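Local coordinates for EGF family domain-containing protein (Toxoplasma gondii, PDB 4Z80) that binds a peptide of its rhoptry-neck partner RON2L1 as the AMA4 surface antigen, and so probably helps build the moving junction during host-cell invasion, at residues A155-C161 and P191-L195. Numbering follows the deposited sequence.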
loop_
_atom_site.group_PDB
_atom_site.type_symbol
_atom_site.label_atom_id
_atom_site.label_comp_id
_atom_site.label_asym_id
_atom_site.label_seq_id
_atom_site.Cartn_x
_atom_site.Cartn_y
_atom_site.Cartn_z
ATOM N N ALA A 155 6.794 13.034 -4.720
ATOM C CA ALA A 155 7.039 13.489 -3.358
ATOM C C ALA A 155 6.012 14.507 -2.880
ATOM O O ALA A 155 5.672 14.548 -1.699
ATOM C CB ALA A 155 8.420 14.086 -3.259
ATOM N N GLY A 156 5.545 15.343 -3.792
ATOM C CA GLY A 156 4.605 16.388 -3.446
ATOM C C GLY A 156 4.185 17.142 -4.686
ATOM O O GLY A 156 4.648 16.851 -5.794
ATOM N N TYR A 157 3.297 18.112 -4.505
ATOM C CA TYR A 157 2.776 18.901 -5.616
ATOM C C TYR A 157 2.264 20.229 -5.058
ATOM O O TYR A 157 1.507 20.242 -4.087
ATOM C CB TYR A 157 1.669 18.141 -6.363
ATOM C CG TYR A 157 0.990 18.965 -7.426
ATOM C CD1 TYR A 157 1.675 19.376 -8.564
ATOM C CD2 TYR A 157 -0.338 19.342 -7.291
ATOM C CE1 TYR A 157 1.048 20.144 -9.531
ATOM C CE2 TYR A 157 -0.968 20.100 -8.253
ATOM C CZ TYR A 157 -0.276 20.504 -9.360
ATOM O OH TYR A 157 -0.922 21.271 -10.307
ATOM N N LEU A 158 2.709 21.333 -5.667
ATOM C CA LEU A 158 2.488 22.702 -5.169
ATOM C C LEU A 158 3.173 22.871 -3.814
ATOM O O LEU A 158 3.764 21.934 -3.290
ATOM C CB LEU A 158 0.989 23.033 -5.078
ATOM C CG LEU A 158 0.212 22.807 -6.376
ATOM C CD1 LEU A 158 -1.270 23.098 -6.194
ATOM C CD2 LEU A 158 0.785 23.637 -7.513
ATOM N N THR A 159 3.135 24.072 -3.245
ATOM C CA THR A 159 3.876 24.295 -2.001
ATOM C C THR A 159 3.288 23.517 -0.829
ATOM O O THR A 159 4.010 23.134 0.090
ATOM C CB THR A 159 3.934 25.796 -1.617
ATOM O OG1 THR A 159 2.612 26.346 -1.580
ATOM C CG2 THR A 159 4.779 26.564 -2.609
ATOM N N HIS A 160 1.981 23.292 -0.856
ATOM C CA HIS A 160 1.305 22.621 0.247
ATOM C C HIS A 160 -0.078 22.167 -0.194
ATOM O O HIS A 160 -0.587 22.592 -1.232
ATOM C CB HIS A 160 1.205 23.551 1.466
ATOM C CG HIS A 160 0.392 24.780 1.214
ATOM N ND1 HIS A 160 0.872 25.852 0.494
ATOM C CD2 HIS A 160 -0.872 25.105 1.578
ATOM C CE1 HIS A 160 -0.064 26.785 0.422
ATOM N NE2 HIS A 160 -1.132 26.356 1.071
ATOM N N CYS A 161 -0.661 21.280 0.603
ATOM C CA CYS A 161 -1.972 20.723 0.343
ATOM C C CYS A 161 -2.844 20.860 1.595
ATOM O O CYS A 161 -2.414 20.474 2.679
ATOM C CB CYS A 161 -1.850 19.254 -0.059
ATOM S SG CYS A 161 -3.454 18.494 -0.350
ATOM N N PRO A 191 -2.221 22.795 6.879
ATOM C CA PRO A 191 -1.915 22.114 5.619
ATOM C C PRO A 191 -0.681 21.226 5.697
ATOM O O PRO A 191 0.174 21.378 6.575
ATOM C CB PRO A 191 -1.696 23.268 4.640
ATOM C CG PRO A 191 -1.263 24.408 5.481
ATOM C CD PRO A 191 -1.946 24.241 6.815
ATOM N N LEU A 192 -0.616 20.278 4.769
ATOM C CA LEU A 192 0.525 19.396 4.632
ATOM C C LEU A 192 1.548 20.079 3.738
ATOM O O LEU A 192 1.251 20.392 2.591
ATOM C CB LEU A 192 0.083 18.061 4.046
ATOM C CG LEU A 192 1.104 16.926 3.946
ATOM C CD1 LEU A 192 1.674 16.564 5.308
ATOM C CD2 LEU A 192 0.434 15.725 3.287
ATOM N N ARG A 193 2.743 20.313 4.269
ATOM C CA ARG A 193 3.730 21.138 3.573
ATOM C C ARG A 193 4.687 20.329 2.705
ATOM O O ARG A 193 5.267 19.344 3.161
ATOM C CB ARG A 193 4.561 21.939 4.577
ATOM C CG ARG A 193 3.764 22.776 5.557
ATOM C CD ARG A 193 3.416 24.140 5.006
ATOM N NE ARG A 193 2.774 24.963 6.029
ATOM C CZ ARG A 193 1.987 26.001 5.772
ATOM N NH1 ARG A 193 1.734 26.362 4.519
ATOM N NH2 ARG A 193 1.441 26.675 6.772
ATOM N N PHE A 194 4.866 20.771 1.465
ATOM C CA PHE A 194 5.889 20.227 0.578
ATOM C C PHE A 194 7.068 21.185 0.586
ATOM O O PHE A 194 8.174 20.823 0.979
ATOM C CB PHE A 194 5.333 20.048 -0.840
ATOM C CG PHE A 194 6.311 19.450 -1.835
ATOM C CD1 PHE A 194 7.350 18.624 -1.439
ATOM C CD2 PHE A 194 6.160 19.719 -3.185
ATOM C CE1 PHE A 194 8.217 18.083 -2.381
ATOM C CE2 PHE A 194 7.023 19.178 -4.126
ATOM C CZ PHE A 194 8.048 18.366 -3.723
ATOM N N LEU A 195 6.807 22.415 0.155
ATOM C CA LEU A 195 7.773 23.501 0.273
ATOM C C LEU A 195 7.272 24.431 1.367
ATOM O O LEU A 195 6.330 25.190 1.159
ATOM C CB LEU A 195 7.940 24.238 -1.055
ATOM C CG LEU A 195 8.098 23.317 -2.265
ATOM C CD1 LEU A 195 8.274 24.128 -3.541
ATOM C CD2 LEU A 195 9.258 22.346 -2.069
#
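C161 and L192 form an antiparallel hydrogen-bonded pair, with C161 N to L192 O at 2.9 Å and L192 N to C161 O at 2.8 Å, and the neighbouring H160 and R193 make the non-hydrogen-bonded pair of this two-stranded sheet. Beyond it the register slips: the carbonyl oxygen of T159 accepts from both F194 N and L195 N, each 2.9 Å away and on the same face of the carbonyl plane, a double grip resembling that of a classic beta bulge, with F194 in first place. This turn of the chain sends the F194 side chain toward 155-161, where CG lies anti to the backbone N (chi1 -178°) and the ring settles flat on bare main chain. G156 CA sits 3.7 Å from the ring centroid in a CH-pi contact, an approach made possible because no CB stands between. L195 CD2 covers the opposite face of the ring, while L158 O meets its edge in plane, 3.3 Å from F194 CD2. On the sheet face carrying H160 and R193, the side chains run alongside each other. R193 NH1 lies above one face of the imidazole, 3.9 Å from H160 CG, but the planes are 57° apart. P191 CG lies over one face of the guanidinium, and T159 OG1 holds the imidazole's rotation through a 2.8 Å hydrogen bond to H160 ND1. The nearby arginine would probably disfavour a protonated histidine. The C161-C265 disulfide ties the sheet to the rest of the chain, and Y157 OH bonds S11 O of the RON2L1 peptide chain, whose I25 packs on T159 and L195. The example is a short antiparallel pairing of strands distant in sequence, a helix intervening, bordering the peptide-binding groove of an apical membrane antigen.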